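PDB 2Y0H: probable porin from Pseudomonas aeruginosa, which probably acts as an outer-membrane porin of the OprD family, an 18-stranded beta barrel thought to carry small solutes across the membrane. Local coordinates for residues S349-S354 with S359-W364; R365-R370 with A375-N380. All coordinates share one frame; numbering follows the deposited sequence.

Interaction 1 of 2, residues S349-S354 with S359-W364; sequences SYVIQS and SVALKW. With C8E ((hydroxyethyloxy)tri(ethyloxy)octane), chain D.
Ser359 opens its side of a beta hairpin in the barrel wall, where strands 339-351 and 361-371 run antiparallel: its backbone N donates to Ile352 O at 2.8 Å, just beyond the end of strand 339-351. Its CA lies beside CG1 of Val351. Val360 follows with a carbonyl that takes the N-H of Ile352 nearly head-on, N to O 2.9 Å and C=O...N angle 163°. Ile352 and Val360 run alongside each other: with CG1 set beside its own backbone N (chi1 -64°), Ile352 puts CD1 3.9 Å from Val360 CB. Ala361 forms a non-hydrogen-bonded pair with Val351, and its CB meets Val351 CG2 in a loose apolar contact. Leu362 and Tyr350 make the hydrogen-bonded pair, each backbone N giving a bond to the other's O. The side chain of Leu362 shares a face with that of Tyr350 and touches Val384 on the next strand; its CD1 lies 4.3 Å from Ile352 CD1. The Tyr350 ring leads away from Leu362 toward a bound C8E detergent, whose O12 sits 3.5 Å above the ring plane, nearer the ring's border than its centre, consistent with a lipid-facing surface. Lys363 emerges on the other face, with Ser349 and Ala361; bends at chi3 and chi4 bring its NZ to 4.0 Å from Ser349 CB.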
ATOM      1  N   SER A 349     -16.043   1.595  -9.728  1.00 32.40           N
ATOM      2  CA  SER A 349     -15.033   2.366 -10.408  1.00 31.00           C
ATOM      3  C   SER A 349     -15.327   2.380 -11.906  1.00 35.90           C
ATOM      4  O   SER A 349     -15.788   1.386 -12.470  1.00 34.31           O
ATOM      5  CB  SER A 349     -13.641   1.803 -10.106  1.00 35.17           C
ATOM      6  OG  SER A 349     -13.235   0.881 -11.093  1.00 43.33           O
ATOM      7  N   TYR A 350     -15.071   3.516 -12.543  1.00 32.24           N
ATOM      8  CA  TYR A 350     -15.342   3.661 -13.964  1.00 32.30           C
ATOM      9  C   TYR A 350     -14.245   4.456 -14.650  1.00 31.60           C
ATOM     10  O   TYR A 350     -14.004   5.610 -14.305  1.00 32.13           O
ATOM     11  CB  TYR A 350     -16.700   4.336 -14.194  1.00 34.08           C
ATOM     12  CG  TYR A 350     -17.101   4.365 -15.652  1.00 35.78           C
ATOM     13  CD1 TYR A 350     -17.261   3.179 -16.361  1.00 34.26           C
ATOM     14  CD2 TYR A 350     -17.314   5.567 -16.323  1.00 33.47           C
ATOM     15  CE1 TYR A 350     -17.615   3.183 -17.684  1.00 35.52           C
ATOM     16  CE2 TYR A 350     -17.673   5.580 -17.668  1.00 33.82           C
ATOM     17  CZ  TYR A 350     -17.824   4.381 -18.338  1.00 36.57           C
ATOM     18  OH  TYR A 350     -18.174   4.359 -19.667  1.00 35.31           O
ATOM     19  N   VAL A 351     -13.567   3.825 -15.602  1.00 27.11           N
ATOM     20  CA  VAL A 351     -12.638   4.526 -16.463  1.00 27.52           C
ATOM     21  C   VAL A 351     -13.375   4.981 -17.724  1.00 32.61           C
ATOM     22  O   VAL A 351     -13.821   4.164 -18.538  1.00 31.53           O
ATOM     23  CB  VAL A 351     -11.444   3.654 -16.851  1.00 32.34           C
ATOM     24  CG1 VAL A 351     -10.455   4.469 -17.693  1.00 34.48           C
ATOM     25  CG2 VAL A 351     -10.755   3.085 -15.592  1.00 31.04           C
ATOM     26  N   ILE A 352     -13.524   6.291 -17.867  1.00 30.49           N
ATOM     27  CA  ILE A 352     -14.206   6.858 -19.026  1.00 29.59           C
ATOM     28  C   ILE A 352     -13.505   6.436 -20.317  1.00 31.52           C
ATOM     29  O   ILE A 352     -12.296   6.623 -20.469  1.00 30.76           O
ATOM     30  CB  ILE A 352     -14.295   8.376 -18.911  1.00 27.01           C
ATOM     31  CG1 ILE A 352     -15.159   8.741 -17.694  1.00 29.14           C
ATOM     32  CG2 ILE A 352     -14.865   8.989 -20.197  1.00 29.53           C
ATOM     33  CD1 ILE A 352     -15.072  10.209 -17.273  1.00 26.56           C
ATOM     34  N   GLN A 353     -14.271   5.862 -21.238  1.00 29.45           N
ATOM     35  CA  GLN A 353     -13.715   5.169 -22.402  1.00 31.24           C
ATOM     36  C   GLN A 353     -13.501   6.038 -23.650  1.00 33.22           C
ATOM     37  O   GLN A 353     -12.754   5.654 -24.554  1.00 37.29           O
ATOM     38  CB  GLN A 353     -14.625   3.984 -22.768  1.00 34.13           C
ATOM     39  CG  GLN A 353     -14.747   2.939 -21.668  1.00 35.01           C
ATOM     40  CD  GLN A 353     -13.432   2.206 -21.436  1.00 35.31           C
ATOM     41  OE1 GLN A 353     -12.978   1.460 -22.294  1.00 34.03           O
ATOM     42  NE2 GLN A 353     -12.803   2.443 -20.287  1.00 31.59           N
ATOM     43  N   SER A 354     -14.171   7.183 -23.720  1.00 28.69           N
ATOM     44  CA  SER A 354     -14.128   8.013 -24.929  1.00 31.78           C
ATOM     45  C   SER A 354     -14.551   9.450 -24.622  1.00 29.91           C
ATOM     46  O   SER A 354     -15.033   9.744 -23.527  1.00 30.76           O
ATOM     47  CB  SER A 354     -15.067   7.428 -26.002  1.00 30.92           C
ATOM     48  OG  SER A 354     -16.438   7.662 -25.666  1.00 31.01           O
ATOM     49  N   SER A 359     -10.123   8.368 -20.416  1.00 25.57           N
ATOM     50  CA  SER A 359      -9.068   7.900 -19.507  1.00 31.16           C
ATOM     51  C   SER A 359      -9.163   8.508 -18.112  1.00 33.06           C
ATOM     52  O   SER A 359      -8.403   8.124 -17.227  1.00 28.52           O
ATOM     53  CB  SER A 359      -7.652   8.095 -20.072  1.00 32.24           C
ATOM     54  OG  SER A 359      -7.151   9.395 -19.748  1.00 40.36           O
ATOM     55  N   VAL A 360     -10.072   9.463 -17.914  1.00 29.55           N
ATOM     56  CA  VAL A 360     -10.381   9.917 -16.556  1.00 30.42           C
ATOM     57  C   VAL A 360     -11.025   8.774 -15.769  1.00 32.24           C
ATOM     58  O   VAL A 360     -11.960   8.137 -16.249  1.00 29.68           O
ATOM     59  CB  VAL A 360     -11.337  11.125 -16.546  1.00 27.76           C
ATOM     60  CG1 VAL A 360     -11.861  11.382 -15.137  1.00 26.45           C
ATOM     61  CG2 VAL A 360     -10.640  12.354 -17.101  1.00 30.11           C
ATOM     62  N   ALA A 361     -10.525   8.518 -14.566  1.00 30.52           N
ATOM     63  CA  ALA A 361     -11.040   7.444 -13.734  1.00 28.58           C
ATOM     64  C   ALA A 361     -11.877   7.972 -12.581  1.00 31.08           C
ATOM     65  O   ALA A 361     -11.468   8.895 -11.868  1.00 32.94           O
ATOM     66  CB  ALA A 361      -9.873   6.590 -13.190  1.00 31.33           C
ATOM     67  N   LEU A 362     -13.044   7.371 -12.381  1.00 30.76           N
ATOM     68  CA  LEU A 362     -13.917   7.752 -11.276  1.00 31.86           C
ATOM     69  C   LEU A 362     -14.000   6.600 -10.301  1.00 34.22           C
ATOM     70  O   LEU A 362     -14.034   5.438 -10.712  1.00 34.17           O
ATOM     71  CB  LEU A 362     -15.333   8.101 -11.779  1.00 31.61           C
ATOM     72  CG  LEU A 362     -15.450   8.965 -13.045  1.00 31.22           C
ATOM     73  CD1 LEU A 362     -16.907   9.129 -13.502  1.00 28.30           C
ATOM     74  CD2 LEU A 362     -14.782  10.308 -12.832  1.00 27.31           C
ATOM     75  N   LYS A 363     -14.042   6.911  -9.010  1.00 32.73           N
ATOM     76  CA  LYS A 363     -14.267   5.876  -8.004  1.00 33.53           C
ATOM     77  C   LYS A 363     -15.236   6.338  -6.924  1.00 33.72           C
ATOM     78  O   LYS A 363     -15.013   7.355  -6.273  1.00 33.32           O
ATOM     79  CB  LYS A 363     -12.948   5.414  -7.364  1.00 33.36           C
ATOM     80  CG  LYS A 363     -13.123   4.208  -6.427  1.00 37.94           C
ATOM     81  CD  LYS A 363     -11.852   3.875  -5.644  1.00 36.15           C
ATOM     82  CE  LYS A 363     -10.832   3.154  -6.485  1.00 34.82           C
ATOM     83  NZ  LYS A 363     -11.300   1.788  -6.859  1.00 48.00           N
ATOM     84  N   TRP A 364     -16.322   5.595  -6.750  1.00 29.86           N
ATOM     85  CA  TRP A 364     -17.196   5.796  -5.605  1.00 34.74           C
ATOM     86  C   TRP A 364     -16.958   4.666  -4.616  1.00 38.23           C
ATOM     87  O   TRP A 364     -17.045   3.497  -4.987  1.00 34.86           O
ATOM     88  CB  TRP A 364     -18.672   5.818  -6.014  1.00 37.57           C
ATOM     89  CG  TRP A 364     -19.601   5.744  -4.824  1.00 47.05           C
ATOM     90  CD1 TRP A 364     -19.812   6.718  -3.886  1.00 48.88           C
ATOM     91  CD2 TRP A 364     -20.432   4.629  -4.436  1.00 52.20           C
ATOM     92  NE1 TRP A 364     -20.719   6.282  -2.943  1.00 53.56           N
ATOM     93  CE2 TRP A 364     -21.116   5.006  -3.258  1.00 52.46           C
ATOM     94  CE3 TRP A 364     -20.664   3.355  -4.973  1.00 50.19           C
ATOM     95  CZ2 TRP A 364     -22.019   4.158  -2.610  1.00 56.83           C
ATOM     96  CZ3 TRP A 364     -21.558   2.507  -4.325  1.00 54.22           C
ATOM     97  CH2 TRP A 364     -22.222   2.913  -3.155  1.00 59.36           C
TER
HETATM   98  C8  C8E D1392     -20.509   5.231 -12.979  1.00 56.79           C
HETATM   99  O9  C8E D1392     -21.575   4.859 -13.826  1.00 62.39           O
HETATM  100  C10 C8E D1392     -21.526   5.531 -15.070  1.00 57.26           C
HETATM  101  C11 C8E D1392     -21.700   4.534 -16.213  1.00 55.28           C
HETATM  102  O12 C8E D1392     -21.176   5.073 -17.411  1.00 55.16           O

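Interaction 2 of 2, residues R365-R370 with A375-N380; sequences RNITYR and ADLDEN
Arg370 and Asp378 form a salt bridge across the last beta hairpin of the porin barrel, strands 361-371 and 376-389. The arginine bends at chi2 (-72°), folding its guanidinium back along the hairpin so that NH2 reaches Asp378 OD2 at 3.2 Å. Both NH2 bonds to this carboxylate are weak, and the guanidinium and carboxylate planes stand steeply to each other, 78° apart. Asp378 OD2 also pairs with Arg22 of strand 7-22, so the carboxylate links three strands. NH1 gives a firmer bond to Tyr369 O at 2.8 Å, arriving from above the carbonyl plane while Leu377 N approaches from the opposite face. Asp376 crosses the arginine at about a right angle, its CG 3.4 Å from Arg370 CD. On the other face, with CG placed beside the carbonyl carbon and opposite N (chi1 168°), the Tyr369 ring swings over toward 375-377, and its CE2 comes 3.2 Å from Ala375 O; the hydroxyl bonds to Glu341 on strand 339-351. Ile367 CG2 packs against Leu377 CD2 on this buried face. Beside the salt bridge, Thr368 runs alongside Asp378, and a water bonds to Thr368 OG1 at 3.1 Å and donates to Asp378 OD1 at 2.8 Å.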
ATOM      1  N   ARG A 365     -16.656   5.024  -3.369  1.00 34.59           N
ATOM      2  CA  ARG A 365     -16.392   4.049  -2.318  1.00 35.33           C
ATOM      3  C   ARG A 365     -17.364   4.242  -1.166  1.00 38.29           C
ATOM      4  O   ARG A 365     -17.484   5.346  -0.632  1.00 35.44           O
ATOM      5  CB  ARG A 365     -14.976   4.208  -1.760  1.00 33.14           C
ATOM      6  CG  ARG A 365     -13.876   4.443  -2.780  1.00 35.85           C
ATOM      7  CD  ARG A 365     -12.500   4.150  -2.172  1.00 36.17           C
ATOM      8  NE  ARG A 365     -12.345   2.735  -1.839  1.00 39.54           N
ATOM      9  CZ  ARG A 365     -11.261   2.205  -1.282  1.00 38.04           C
ATOM     10  NH1 ARG A 365     -10.223   2.969  -0.973  1.00 35.50           N
ATOM     11  NH2 ARG A 365     -11.223   0.907  -1.026  1.00 36.67           N
ATOM     12  N   ASN A 366     -18.040   3.165  -0.774  1.00 33.51           N
ATOM     13  CA  ASN A 366     -18.885   3.177   0.409  1.00 32.94           C
ATOM     14  C   ASN A 366     -18.220   2.378   1.513  1.00 33.10           C
ATOM     15  O   ASN A 366     -17.825   1.222   1.316  1.00 31.99           O
ATOM     16  CB  ASN A 366     -20.284   2.627   0.099  1.00 37.48           C
ATOM     17  CG  ASN A 366     -21.241   2.736   1.290  1.00 47.50           C
ATOM     18  OD1 ASN A 366     -20.998   3.481   2.242  1.00 45.07           O
ATOM     19  ND2 ASN A 366     -22.343   1.988   1.232  1.00 54.53           N
ATOM     20  N   ILE A 367     -18.091   2.996   2.679  1.00 34.66           N
ATOM     21  CA  ILE A 367     -17.425   2.359   3.803  1.00 36.44           C
ATOM     22  C   ILE A 367     -18.350   2.230   5.010  1.00 35.51           C
ATOM     23  O   ILE A 367     -18.875   3.216   5.512  1.00 36.19           O
ATOM     24  CB  ILE A 367     -16.168   3.137   4.204  1.00 32.92           C
ATOM     25  CG1 ILE A 367     -15.200   3.195   3.029  1.00 34.83           C
ATOM     26  CG2 ILE A 367     -15.490   2.499   5.396  1.00 32.60           C
ATOM     27  CD1 ILE A 367     -13.949   3.956   3.319  1.00 36.14           C
ATOM     28  N   THR A 368     -18.552   1.007   5.475  1.00 28.86           N
ATOM     29  CA  THR A 368     -19.337   0.801   6.686  1.00 32.58           C
ATOM     30  C   THR A 368     -18.506   0.001   7.675  1.00 30.46           C
ATOM     31  O   THR A 368     -17.960  -1.052   7.328  1.00 29.42           O
ATOM     32  CB  THR A 368     -20.677   0.083   6.404  1.00 31.68           C
ATOM     33  OG1 THR A 368     -21.381   0.768   5.363  1.00 38.60           O
ATOM     34  CG2 THR A 368     -21.546   0.068   7.656  1.00 33.34           C
ATOM     35  N   TYR A 369     -18.399   0.518   8.895  1.00 31.75           N
ATOM     36  CA  TYR A 369     -17.550  -0.071   9.924  1.00 30.28           C
ATOM     37  C   TYR A 369     -18.212   0.000  11.291  1.00 33.72           C
ATOM     38  O   TYR A 369     -18.741   1.040  11.668  1.00 35.71           O
ATOM     39  CB  TYR A 369     -16.210   0.667   9.992  1.00 28.29           C
ATOM     40  CG  TYR A 369     -15.387   0.312  11.205  1.00 27.77           C
ATOM     41  CD1 TYR A 369     -14.607  -0.838  11.222  1.00 30.35           C
ATOM     42  CD2 TYR A 369     -15.389   1.122  12.340  1.00 32.89           C
ATOM     43  CE1 TYR A 369     -13.844  -1.178  12.328  1.00 29.07           C
ATOM     44  CE2 TYR A 369     -14.628   0.797  13.458  1.00 32.45           C
ATOM     45  CZ  TYR A 369     -13.857  -0.355  13.443  1.00 33.56           C
ATOM     46  OH  TYR A 369     -13.108  -0.701  14.541  1.00 32.05           O
ATOM     47  N   ARG A 370     -18.175  -1.110  12.024  1.00 32.38           N
ATOM     48  CA  ARG A 370     -18.695  -1.171  13.390  1.00 37.64           C
ATOM     49  C   ARG A 370     -17.740  -1.952  14.272  1.00 34.73           C
ATOM     50  O   ARG A 370     -17.122  -2.910  13.818  1.00 33.03           O
ATOM     51  CB  ARG A 370     -20.060  -1.860  13.425  1.00 36.96           C
ATOM     52  CG  ARG A 370     -21.101  -1.196  12.575  1.00 36.39           C
ATOM     53  CD  ARG A 370     -21.563   0.117  13.163  1.00 35.80           C
ATOM     54  NE  ARG A 370     -22.690   0.639  12.392  1.00 37.98           N
ATOM     55  CZ  ARG A 370     -22.555   1.375  11.298  1.00 38.90           C
ATOM     56  NH1 ARG A 370     -21.344   1.687  10.854  1.00 40.29           N
ATOM     57  NH2 ARG A 370     -23.624   1.810  10.650  1.00 39.22           N
ATOM     58  N   ALA A 375     -15.183   2.706  17.941  1.00 47.42           N
ATOM     59  CA  ALA A 375     -15.972   3.603  17.109  1.00 45.95           C
ATOM     60  C   ALA A 375     -16.819   2.881  16.057  1.00 42.69           C
ATOM     61  O   ALA A 375     -16.620   1.701  15.793  1.00 46.70           O
ATOM     62  CB  ALA A 375     -15.059   4.621  16.448  1.00 52.60           C
ATOM     63  N   ASP A 376     -17.787   3.605  15.500  1.00 43.24           N
ATOM     64  CA  ASP A 376     -18.545   3.195  14.325  1.00 40.43           C
ATOM     65  C   ASP A 376     -18.286   4.236  13.236  1.00 46.34           C
ATOM     66  O   ASP A 376     -18.042   5.407  13.535  1.00 44.47           O
ATOM     67  CB  ASP A 376     -20.046   3.173  14.621  1.00 44.20           C
ATOM     68  CG  ASP A 376     -20.434   2.123  15.650  1.00 45.19           C
ATOM     69  OD1 ASP A 376     -19.646   1.182  15.893  1.00 41.68           O
ATOM     70  OD2 ASP A 376     -21.541   2.240  16.213  1.00 52.05           O
ATOM     71  N   LEU A 377     -18.350   3.822  11.977  1.00 40.75           N
ATOM     72  CA  LEU A 377     -18.096   4.740  10.873  1.00 39.07           C
ATOM     73  C   LEU A 377     -18.941   4.433   9.646  1.00 36.39           C
ATOM     74  O   LEU A 377     -19.075   3.281   9.231  1.00 37.63           O
ATOM     75  CB  LEU A 377     -16.615   4.717  10.467  1.00 41.46           C
ATOM     76  CG  LEU A 377     -16.258   5.641   9.290  1.00 39.42           C
ATOM     77  CD1 LEU A 377     -16.279   7.098   9.729  1.00 41.54           C
ATOM     78  CD2 LEU A 377     -14.909   5.280   8.680  1.00 37.96           C
ATOM     79  N   ASP A 378     -19.495   5.485   9.064  1.00 38.85           N
ATOM     80  CA  ASP A 378     -20.066   5.414   7.735  1.00 37.84           C
ATOM     81  C   ASP A 378     -19.399   6.510   6.957  1.00 41.15           C
ATOM     82  O   ASP A 378     -19.186   7.602   7.472  1.00 42.07           O
ATOM     83  CB  ASP A 378     -21.567   5.638   7.762  1.00 39.30           C
ATOM     84  CG  ASP A 378     -22.298   4.524   8.455  1.00 37.33           C
ATOM     85  OD1 ASP A 378     -22.578   3.505   7.801  1.00 39.98           O
ATOM     86  OD2 ASP A 378     -22.573   4.660   9.659  1.00 45.76           O
ATOM     87  N   GLU A 379     -19.052   6.207   5.717  1.00 35.14           N
ATOM     88  CA  GLU A 379     -18.283   7.130   4.921  1.00 40.00           C
ATOM     89  C   GLU A 379     -18.484   6.845   3.447  1.00 42.53           C
ATOM     90  O   GLU A 379     -18.568   5.686   3.017  1.00 37.53           O
ATOM     91  CB  GLU A 379     -16.794   7.052   5.279  1.00 38.42           C
ATOM     92  CG  GLU A 379     -15.904   7.796   4.296  1.00 40.86           C
ATOM     93  CD  GLU A 379     -14.491   7.991   4.799  1.00 44.57           C
ATOM     94  OE1 GLU A 379     -14.221   7.700   5.987  1.00 41.86           O
ATOM     95  OE2 GLU A 379     -13.647   8.444   3.997  1.00 44.74           O
ATOM     96  N   ASN A 380     -18.583   7.922   2.683  1.00 35.65           N
ATOM     97  CA  ASN A 380     -18.584   7.823   1.247  1.00 37.16           C
ATOM     98  C   ASN A 380     -17.456   8.671   0.704  1.00 39.04           C
ATOM     99  O   ASN A 380     -17.199   9.766   1.198  1.00 38.23           O
ATOM    100  CB  ASN A 380     -19.939   8.247   0.689  1.00 38.98           C
ATOM    101  CG  ASN A 380     -21.042   7.266   1.058  1.00 45.73           C
ATOM    102  OD1 ASN A 380     -21.319   6.319   0.320  1.00 49.42           O
ATOM    103  ND2 ASN A 380     -21.649   7.467   2.219  1.00 45.65           N
TER
HETATM  104  O   HOH W   1     -22.242   3.719   5.015  1.00 46.08           O

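How the interactions relate
Following the chain, strand 339-351 leads into interaction 1, which closes the short connection between 349-354 and 359-364. Strand 361-371 then carries the chain onward into 365-370, and interaction 2 closes the next turn, with 375-380 returning along it. The two loops come in series and neither nest nor cross. Because the turns lie at opposite ends of strand 361-371, the contact centres are about 23 Å apart, yet Trp364 NE1 makes a weak hydrogen bond to Asn380 OD1 where they meet. Together they join the last three strands of the barrel; strand 376-389 in turn pairs with strand 7-22, closing the cylinder.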